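Local coordinates for protein diaminobutyrate-pyruvate transaminase and L-2,4-diaminobutyrate decarboxylase (Vibrio parahaemolyticus, PDB 2QMA) that probably decarboxylates L-2,4-diaminobutyrate with the help of pyridoxal phosphate, as the C-terminal decarboxylase-like domain of a longer protein that also carries an aminotransferase part, at residues Met176-Trp181 against Asp288-Val293; Ala200-Ile205 against Gly256-Ala261; Lys244-Ile249 against Ala284-Met289. All coordinates share one frame; numbering follows the deposited sequence.

Contact 1: residues Met176-Trp181 against Asp288-Val293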
loop_
_atom_site.group_PDB
_atom_site.type_symbol
_atom_site.label_atom_id
_atom_site.label_comp_id
_atom_site.label_asym_id
_atom_site.label_seq_id
_atom_site.Cartn_x
_atom_site.Cartn_y
_atom_site.Cartn_z
HETATM N N MSE A 176 -2.651 -15.984 7.079
HETATM C CA MSE A 176 -3.622 -15.648 8.133
HETATM C C MSE A 176 -4.974 -16.322 7.865
HETATM O O MSE A 176 -5.613 -16.821 8.785
HETATM C CB MSE A 176 -3.883 -14.145 8.236
HETATM C CG MSE A 176 -4.610 -13.812 9.535
HETATM SE SE MSE A 176 -4.942 -11.918 9.540
HETATM C CE MSE A 176 -3.080 -11.495 9.428
ATOM N N LEU A 177 -5.431 -16.329 6.612
ATOM C CA LEU A 177 -6.693 -17.064 6.306
ATOM C C LEU A 177 -6.530 -18.525 6.699
ATOM O O LEU A 177 -7.420 -19.111 7.308
ATOM C CB LEU A 177 -7.142 -16.942 4.842
ATOM C CG LEU A 177 -7.587 -15.518 4.475
ATOM C CD1 LEU A 177 -7.789 -15.463 2.951
ATOM C CD2 LEU A 177 -8.830 -15.105 5.253
ATOM N N ALA A 178 -5.368 -19.089 6.390
ATOM C CA ALA A 178 -5.101 -20.510 6.725
ATOM C C ALA A 178 -5.157 -20.736 8.234
ATOM O O ALA A 178 -5.693 -21.725 8.673
ATOM C CB ALA A 178 -3.755 -20.946 6.162
ATOM N N ARG A 179 -4.571 -19.807 8.977
ATOM C CA ARG A 179 -4.525 -19.846 10.431
ATOM C C ARG A 179 -5.963 -19.902 10.990
ATOM O O ARG A 179 -6.281 -20.798 11.755
ATOM C CB ARG A 179 -3.724 -18.639 10.979
ATOM C CG ARG A 179 -3.744 -18.570 12.521
ATOM C CD ARG A 179 -3.430 -17.109 12.989
ATOM N NE ARG A 179 -4.537 -16.167 12.726
ATOM C CZ ARG A 179 -4.541 -14.871 13.050
ATOM N NH1 ARG A 179 -3.489 -14.319 13.692
ATOM N NH2 ARG A 179 -5.615 -14.107 12.779
ATOM N N ASP A 180 -6.840 -19.006 10.549
ATOM C CA ASP A 180 -8.216 -18.960 11.049
ATOM C C ASP A 180 -8.986 -20.193 10.533
ATOM O O ASP A 180 -9.863 -20.746 11.232
ATOM C CB ASP A 180 -8.883 -17.669 10.575
ATOM C CG ASP A 180 -8.382 -16.430 11.308
ATOM O OD1 ASP A 180 -7.255 -16.413 11.883
ATOM O OD2 ASP A 180 -9.105 -15.445 11.275
ATOM N N TRP A 181 -8.662 -20.628 9.318
ATOM C CA TRP A 181 -9.364 -21.762 8.676
ATOM C C TRP A 181 -9.152 -23.034 9.531
ATOM O O TRP A 181 -10.106 -23.796 9.804
ATOM C CB TRP A 181 -8.855 -21.913 7.223
ATOM C CG TRP A 181 -9.225 -23.161 6.472
ATOM C CD1 TRP A 181 -10.331 -23.386 5.725
ATOM C CD2 TRP A 181 -8.428 -24.330 6.389
ATOM N NE1 TRP A 181 -10.282 -24.649 5.172
ATOM C CE2 TRP A 181 -9.112 -25.248 5.566
ATOM C CE3 TRP A 181 -7.178 -24.683 6.922
ATOM C CZ2 TRP A 181 -8.583 -26.514 5.248
ATOM C CZ3 TRP A 181 -6.661 -25.943 6.623
ATOM C CH2 TRP A 181 -7.385 -26.852 5.807
ATOM N N ASP A 288 -4.782 -32.721 4.969
ATOM C CA ASP A 288 -5.804 -31.758 5.343
ATOM C C ASP A 288 -5.227 -30.388 5.667
ATOM O O ASP A 288 -5.481 -29.855 6.751
ATOM C CB ASP A 288 -6.647 -32.309 6.507
ATOM C CG ASP A 288 -7.723 -33.248 5.998
ATOM O OD1 ASP A 288 -8.609 -32.759 5.235
ATOM O OD2 ASP A 288 -7.637 -34.457 6.283
HETATM N N MSE A 289 -4.413 -29.862 4.739
HETATM C CA MSE A 289 -3.764 -28.522 4.882
HETATM C C MSE A 289 -4.255 -27.549 3.831
HETATM O O MSE A 289 -4.786 -27.923 2.782
HETATM C CB MSE A 289 -2.198 -28.604 4.777
HETATM C CG MSE A 289 -1.531 -29.712 5.631
HETATM SE SE MSE A 289 0.378 -29.827 5.461
HETATM C CE MSE A 289 0.479 -30.395 3.602
ATOM N N TRP A 290 -4.009 -26.280 4.119
ATOM C CA TRP A 290 -4.157 -25.160 3.173
ATOM C C TRP A 290 -2.860 -24.983 2.351
ATOM O O TRP A 290 -1.794 -24.751 2.929
ATOM C CB TRP A 290 -4.337 -23.921 4.042
ATOM C CG TRP A 290 -4.591 -22.672 3.339
ATOM C CD1 TRP A 290 -3.684 -21.924 2.590
ATOM C CD2 TRP A 290 -5.818 -21.928 3.347
ATOM N NE1 TRP A 290 -4.311 -20.793 2.109
ATOM C CE2 TRP A 290 -5.605 -20.759 2.565
ATOM C CE3 TRP A 290 -7.081 -22.146 3.920
ATOM C CZ2 TRP A 290 -6.624 -19.813 2.321
ATOM C CZ3 TRP A 290 -8.072 -21.212 3.698
ATOM C CH2 TRP A 290 -7.849 -20.064 2.902
HETATM N N MSE A 291 -2.957 -25.041 1.020
HETATM C CA MSE A 291 -1.812 -24.761 0.188
HETATM C C MSE A 291 -1.922 -23.332 -0.263
HETATM O O MSE A 291 -2.907 -22.942 -0.918
HETATM C CB MSE A 291 -1.700 -25.652 -1.048
HETATM C CG MSE A 291 -0.460 -25.113 -1.932
HETATM SE SE MSE A 291 -0.102 -26.236 -3.486
HETATM C CE MSE A 291 -1.620 -25.790 -4.601
ATOM N N HIS A 292 -0.906 -22.575 0.095
ATOM C CA HIS A 292 -0.768 -21.189 -0.349
ATOM C C HIS A 292 0.324 -21.185 -1.408
ATOM O O HIS A 292 1.453 -21.660 -1.151
ATOM C CB HIS A 292 -0.451 -20.222 0.830
ATOM C CG HIS A 292 -0.091 -18.839 0.352
ATOM N ND1 HIS A 292 -1.024 -17.949 -0.135
ATOM C CD2 HIS A 292 1.118 -18.218 0.235
ATOM C CE1 HIS A 292 -0.417 -16.844 -0.536
ATOM N NE2 HIS A 292 0.877 -16.961 -0.287
ATOM N N VAL A 293 0.017 -20.638 -2.589
ATOM C CA VAL A 293 1.041 -20.541 -3.657
ATOM C C VAL A 293 1.646 -19.134 -3.661
ATOM O O VAL A 293 0.936 -18.162 -3.894
ATOM C CB VAL A 293 0.508 -20.916 -5.059
ATOM C CG1 VAL A 293 1.640 -20.598 -6.126
ATOM C CG2 VAL A 293 0.082 -22.391 -5.103
#
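W181 and W290 form a T-shaped (edge-to-face) pair: the edge of the six-membered ring of W290 is directed at the face of the five-membered ring of W181, with centroids 5.0 Å apart and planes at 70°. The touching atom is W290 CE3, which stands 3.5 Å from W181 CG over one face of that indole; neighbouring CZ3 approaches W181 CB and CG. Farther out on W181, CH2 meets D288 O near the ring plane, 3.7 Å away. In both tryptophans CG is anti to the backbone N (chi1 168° in W181), which sets each CG over the gap between helix and strand.

A178 supplies a CH-pi contact. Its CB lies 3.6 Å from the centroid of the five-membered ring of W290 and only 19° off the normal, so the methyl sits over that face, and A178 CB to W290 CG is a close 3.4 Å. Apolar packing extends along the benzo part, where L177 CB touches W290 CH2 at 3.7 Å.

No hydrogen bond joins the two segments. W290 NE1 is instead satisfied by S318 OG, and H317 stacks on W290 while meeting W181 edge-to-face. On the far side of the helix, R179 makes a side-on salt bridge, NE and NH2 both on D180 OD1, with further bonds from NH1 and NH2 to W221 O and S220 O of the second subunit.

The short axes run antiparallel, 9.2 Å apart: helix 167-187 packed on strand 290-295 is the helix-on-sheet layering of the alpha/beta large domain in PLP-dependent decarboxylases of the aspartate aminotransferase fold.

Contact 2: residues Ala200-Ile205 against Gly256-Ala261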
loop_
_atom_site.group_PDB
_atom_site.type_symbol
_atom_site.label_atom_id
_atom_site.label_comp_id
_atom_site.label_asym_id
_atom_site.label_seq_id
_atom_site.Cartn_x
_atom_site.Cartn_y
_atom_site.Cartn_z
ATOM N N ALA A 200 -2.508 -23.570 19.592
ATOM C CA ALA A 200 -1.751 -22.792 18.576
ATOM C C ALA A 200 -0.247 -23.107 18.544
ATOM O O ALA A 200 0.403 -22.959 17.503
ATOM C CB ALA A 200 -1.938 -21.281 18.781
ATOM N N ASP A 201 0.307 -23.453 19.704
ATOM C CA ASP A 201 1.755 -23.697 19.833
ATOM C C ASP A 201 2.191 -24.907 18.989
ATOM O O ASP A 201 3.369 -25.103 18.705
ATOM C CB ASP A 201 2.116 -23.909 21.293
ATOM C CG ASP A 201 1.653 -25.285 21.839
ATOM O OD1 ASP A 201 0.426 -25.586 21.918
ATOM O OD2 ASP A 201 2.544 -26.080 22.213
ATOM N N LYS A 202 1.213 -25.721 18.620
ATOM C CA LYS A 202 1.464 -26.897 17.810
ATOM C C LYS A 202 1.389 -26.628 16.313
ATOM O O LYS A 202 1.837 -27.457 15.537
ATOM C CB LYS A 202 0.489 -28.022 18.182
ATOM C CG LYS A 202 0.798 -28.673 19.508
ATOM C CD LYS A 202 -0.497 -29.246 20.078
ATOM C CE LYS A 202 -0.237 -30.447 20.944
ATOM N NZ LYS A 202 -0.111 -30.011 22.341
ATOM N N LEU A 203 0.742 -25.531 15.925
ATOM C CA LEU A 203 0.495 -25.273 14.511
ATOM C C LEU A 203 1.806 -25.062 13.762
ATOM O O LEU A 203 2.757 -24.426 14.284
ATOM C CB LEU A 203 -0.422 -24.047 14.332
ATOM C CG LEU A 203 -1.848 -24.225 14.917
ATOM C CD1 LEU A 203 -2.621 -22.883 14.877
ATOM C CD2 LEU A 203 -2.646 -25.270 14.164
ATOM N N ARG A 204 1.873 -25.609 12.555
ATOM C CA ARG A 204 3.102 -25.516 11.765
ATOM C C ARG A 204 2.785 -25.195 10.305
ATOM O O ARG A 204 1.853 -25.765 9.723
ATOM C CB ARG A 204 3.927 -26.817 11.813
ATOM C CG ARG A 204 4.584 -27.132 13.175
ATOM C CD ARG A 204 5.622 -26.081 13.581
ATOM N NE ARG A 204 6.306 -26.458 14.836
ATOM C CZ ARG A 204 5.835 -26.167 16.039
ATOM N NH1 ARG A 204 4.673 -25.527 16.129
ATOM N NH2 ARG A 204 6.511 -26.519 17.156
ATOM N N ILE A 205 3.597 -24.301 9.739
ATOM C CA ILE A 205 3.544 -23.976 8.327
ATOM C C ILE A 205 4.785 -24.623 7.681
ATOM O O ILE A 205 5.938 -24.425 8.118
ATOM C CB ILE A 205 3.633 -22.475 8.107
ATOM C CG1 ILE A 205 2.505 -21.730 8.844
ATOM C CG2 ILE A 205 3.766 -22.143 6.581
ATOM C CD1 ILE A 205 2.824 -20.214 9.097
ATOM N N GLY A 256 2.685 -34.857 17.819
ATOM C CA GLY A 256 1.641 -33.982 18.359
ATOM C C GLY A 256 1.555 -32.599 17.687
ATOM O O GLY A 256 0.695 -31.784 18.051
ATOM N N LEU A 257 2.425 -32.334 16.700
ATOM C CA LEU A 257 2.320 -31.094 15.896
ATOM C C LEU A 257 1.163 -31.149 14.872
ATOM O O LEU A 257 0.669 -32.239 14.503
ATOM C CB LEU A 257 3.676 -30.732 15.240
ATOM C CG LEU A 257 4.876 -30.698 16.220
ATOM C CD1 LEU A 257 6.174 -30.472 15.445
ATOM C CD2 LEU A 257 4.677 -29.605 17.269
ATOM N N ILE A 258 0.740 -29.961 14.428
ATOM C CA ILE A 258 -0.433 -29.799 13.564
ATOM C C ILE A 258 0.025 -28.993 12.301
ATOM O O ILE A 258 -0.100 -27.791 12.251
ATOM C CB ILE A 258 -1.614 -29.131 14.331
ATOM C CG1 ILE A 258 -1.987 -29.925 15.616
ATOM C CG2 ILE A 258 -2.830 -28.891 13.403
ATOM C CD1 ILE A 258 -3.047 -29.232 16.493
ATOM N N PRO A 259 0.616 -29.683 11.306
ATOM C CA PRO A 259 0.939 -28.988 10.045
ATOM C C PRO A 259 -0.409 -28.583 9.409
ATOM O O PRO A 259 -1.233 -29.447 9.143
ATOM C CB PRO A 259 1.661 -30.070 9.209
ATOM C CG PRO A 259 2.068 -31.135 10.219
ATOM C CD PRO A 259 0.962 -31.115 11.247
ATOM N N PHE A 260 -0.656 -27.289 9.229
ATOM C CA PHE A 260 -1.963 -26.834 8.733
ATOM C C PHE A 260 -1.876 -26.082 7.417
ATOM O O PHE A 260 -2.895 -25.833 6.759
ATOM C CB PHE A 260 -2.639 -25.918 9.783
ATOM C CG PHE A 260 -2.032 -24.529 9.895
ATOM C CD1 PHE A 260 -2.579 -23.454 9.190
ATOM C CD2 PHE A 260 -0.920 -24.308 10.689
ATOM C CE1 PHE A 260 -2.026 -22.143 9.304
ATOM C CE2 PHE A 260 -0.349 -23.049 10.799
ATOM C CZ PHE A 260 -0.912 -21.943 10.110
ATOM N N ALA A 261 -0.659 -25.657 7.055
ATOM C CA ALA A 261 -0.497 -24.946 5.804
ATOM C C ALA A 261 0.836 -25.272 5.166
ATOM O O ALA A 261 1.831 -25.505 5.866
ATOM C CB ALA A 261 -0.555 -23.399 6.014
#
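R204 and L257 meet where two parallel strands begin, and the arginine can be followed outward from its backbone. R204 CB lies 4.1 Å from P259 CA, its bridge partner on the neighbouring strand. The chain then bends at chi2 (-64°), bringing CD round, and R204 NE passes 4.1 Å from L257 CD1. R204 CZ follows at 3.8 Å from L257 CD2. At the tip, NH2 touches the same methyl, L257 CD2, at 3.6 Å, the methyl lying over one face of the guanidinium toward its rim. NH1 turns back to its own segment, donating in the guanidinium plane to D201 O and L203 O, each 2.9 Å away; these two bonds fix the rotation of the group.

Between the strands the backbones are joined by I258 N to K202 O, R204 N to I258 O and F260 N to R204 O, all 3.0 Å. L203 pairs with I258 and R204 with P259, but I205 pairs with A261: the one-residue shift is a beta bulge at F260. The F260 ring meets L203 CB through CE2 and I205 CG1 through CZ, each at 3.7 Å. Helix 167-187 adds A178 and I182 to this apolar face, whereas P259 faces helix 245-254.

Parallel pairing of strands 203-208 and 258-265, with helices on both faces, belongs to the mixed, mainly parallel seven-stranded sheet of the PLP-dependent aspartate aminotransferase fold.

Contact 3: residues Lys244-Ile249 against Ala284-Met289; sequences KLDEVI and AVKHDM
The H287 imidazole is sandwiched between two aliphatic groups: I249 CG2 lies over the centre of one face and CG of the adjacent K286 over the centre of the other. The methyl is 3.5 Å from the ring centroid and 10° off the normal, a well-centred CH-pi contact. At the ring edge NE2 donates to D246 OD1 over 2.9 Å at 158°; the acceptor is near the ring plane, but NE2 comes from above the carboxylate plane, the two planes being turned 37° apart.

D246 OD1 takes a second donor, K286 NZ, also at 2.9 Å in a salt bridge. The two nitrogens approach from opposite faces of the carboxylate, the lysine on the syn side, reached by a fully extended chain. At ND1 the partner is K253 NZ, which would most simply donate, consistent with a neutral ring protonated at NE2.

On the sheet side of the imidazole, I249 CD1 and M289 CE meet tip to tip at 3.9 Å. This apolar end rests on P259 of strand 258-265. Polar bonds on the outer side and apolar packing on the sheet side thus join helix 245-254 to the C-terminal end of helix 277-287, with L245 continuing the packing onto M283 and I262.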
loop_
_atom_site.group_PDB
_atom_site.type_symbol
_atom_site.label_atom_id
_atom_site.label_comp_id
_atom_site.label_asym_id
_atom_site.label_seq_id
_atom_site.Cartn_x
_atom_site.Cartn_y
_atom_site.Cartn_z
ATOM N N LYS A 244 11.298 -36.276 0.945
ATOM C CA LYS A 244 10.923 -36.609 2.335
ATOM C C LYS A 244 9.758 -35.777 2.895
ATOM O O LYS A 244 9.582 -35.694 4.106
ATOM C CB LYS A 244 12.165 -36.521 3.249
ATOM C CG LYS A 244 13.376 -37.301 2.724
ATOM C CD LYS A 244 13.058 -38.797 2.494
ATOM C CE LYS A 244 14.311 -39.622 2.206
ATOM N NZ LYS A 244 13.968 -41.070 2.121
ATOM N N LEU A 245 8.959 -35.176 2.017
ATOM C CA LEU A 245 8.020 -34.198 2.446
ATOM C C LEU A 245 6.945 -34.958 3.199
ATOM O O LEU A 245 6.578 -34.567 4.309
ATOM C CB LEU A 245 7.462 -33.404 1.254
ATOM C CG LEU A 245 6.194 -32.549 1.477
ATOM C CD1 LEU A 245 6.406 -31.509 2.638
ATOM C CD2 LEU A 245 5.733 -31.857 0.185
ATOM N N ASP A 246 6.468 -36.066 2.619
ATOM C CA ASP A 246 5.440 -36.862 3.301
ATOM C C ASP A 246 5.905 -37.315 4.681
ATOM O O ASP A 246 5.156 -37.192 5.618
ATOM C CB ASP A 246 4.965 -38.030 2.460
ATOM C CG ASP A 246 3.793 -38.751 3.089
ATOM O OD1 ASP A 246 2.668 -38.214 3.095
ATOM O OD2 ASP A 246 4.004 -39.859 3.590
ATOM N N GLU A 247 7.144 -37.825 4.798
ATOM C CA GLU A 247 7.646 -38.321 6.089
ATOM C C GLU A 247 7.866 -37.193 7.141
ATOM O O GLU A 247 7.614 -37.411 8.326
ATOM C CB GLU A 247 8.892 -39.243 5.938
ATOM C CG GLU A 247 10.179 -38.547 5.550
ATOM C CD GLU A 247 11.481 -39.380 5.826
ATOM O OE1 GLU A 247 11.432 -40.569 6.277
ATOM O OE2 GLU A 247 12.569 -38.824 5.582
ATOM N N VAL A 248 8.317 -36.012 6.703
ATOM C CA VAL A 248 8.468 -34.833 7.576
ATOM C C VAL A 248 7.099 -34.446 8.180
ATOM O O VAL A 248 6.987 -34.196 9.381
ATOM C CB VAL A 248 9.140 -33.633 6.827
ATOM C CG1 VAL A 248 8.850 -32.300 7.515
ATOM C CG2 VAL A 248 10.681 -33.832 6.747
ATOM N N ILE A 249 6.067 -34.406 7.344
ATOM C CA ILE A 249 4.742 -34.087 7.813
ATOM C C ILE A 249 4.236 -35.205 8.746
ATOM O O ILE A 249 3.726 -34.924 9.832
ATOM C CB ILE A 249 3.788 -33.892 6.635
ATOM C CG1 ILE A 249 4.215 -32.668 5.854
ATOM C CG2 ILE A 249 2.327 -33.729 7.158
ATOM C CD1 ILE A 249 3.612 -32.546 4.484
ATOM N N ALA A 284 -1.465 -31.532 0.631
ATOM C CA ALA A 284 -2.496 -30.760 1.294
ATOM C C ALA A 284 -3.820 -31.551 1.332
ATOM O O ALA A 284 -4.507 -31.536 2.356
ATOM C CB ALA A 284 -2.683 -29.352 0.592
ATOM N N VAL A 285 -4.161 -32.291 0.261
ATOM C CA VAL A 285 -5.368 -33.175 0.329
ATOM C C VAL A 285 -5.139 -34.287 1.379
ATOM O O VAL A 285 -5.939 -34.481 2.260
ATOM C CB VAL A 285 -5.734 -33.807 -1.090
ATOM C CG1 VAL A 285 -6.796 -34.914 -0.975
ATOM C CG2 VAL A 285 -6.206 -32.722 -2.067
ATOM N N LYS A 286 -3.993 -34.980 1.308
ATOM C CA LYS A 286 -3.726 -36.119 2.208
ATOM C C LYS A 286 -3.724 -35.703 3.675
ATOM O O LYS A 286 -4.333 -36.378 4.504
ATOM C CB LYS A 286 -2.379 -36.778 1.896
ATOM C CG LYS A 286 -2.148 -38.035 2.767
ATOM C CD LYS A 286 -0.804 -38.636 2.563
ATOM C CE LYS A 286 -0.682 -39.993 3.324
ATOM N NZ LYS A 286 0.767 -40.403 3.314
ATOM N N HIS A 287 -3.042 -34.600 3.960
ATOM C CA HIS A 287 -2.791 -34.093 5.326
ATOM C C HIS A 287 -3.761 -33.014 5.784
ATOM O O HIS A 287 -3.659 -32.547 6.887
ATOM C CB HIS A 287 -1.318 -33.705 5.480
ATOM C CG HIS A 287 -0.388 -34.871 5.268
ATOM N ND1 HIS A 287 -0.321 -35.926 6.152
ATOM C CD2 HIS A 287 0.491 -35.154 4.278
ATOM C CE1 HIS A 287 0.586 -36.795 5.733
ATOM N NE2 HIS A 287 1.092 -36.351 4.597
ATOM N N ASP A 288 -4.782 -32.721 4.969
ATOM C CA ASP A 288 -5.804 -31.758 5.343
ATOM C C ASP A 288 -5.227 -30.388 5.667
ATOM O O ASP A 288 -5.481 -29.855 6.751
ATOM C CB ASP A 288 -6.647 -32.309 6.507
ATOM C CG ASP A 288 -7.723 -33.248 5.998
ATOM O OD1 ASP A 288 -8.609 -32.759 5.235
ATOM O OD2 ASP A 288 -7.637 -34.457 6.283
HETATM N N MSE A 289 -4.413 -29.862 4.739
HETATM C CA MSE A 289 -3.764 -28.522 4.882
HETATM C C MSE A 289 -4.255 -27.549 3.831
HETATM O O MSE A 289 -4.786 -27.923 2.782
HETATM C CB MSE A 289 -2.198 -28.604 4.777
HETATM C CG MSE A 289 -1.531 -29.712 5.631
HETATM SE SE MSE A 289 0.378 -29.827 5.461
HETATM C CE MSE A 289 0.479 -30.395 3.602
#

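How the contacts relate
All three contacts belong to one helix-sheet unit. Contacts 1 and 2 use neighbouring strands of the same sheet, and their centres are 11 Å apart; W290 N lies 2.9 Å from F260 O, a probable hydrogen bond joining them. F260 also reaches the helix of contact 1, with CE1 3.5 Å from R179 N. Contact 3, centred about 12 Å from contact 2 and 14 Å from contact 1, shares D288 and M289 with contact 1. M289 CB packs at 3.5 Å from F260 O, linking all three. Contact 2 is nested within the chain loop closed by contact 1. All three lie away from K325, the predicted pyridoxal phosphate lysine, which is unmodified here.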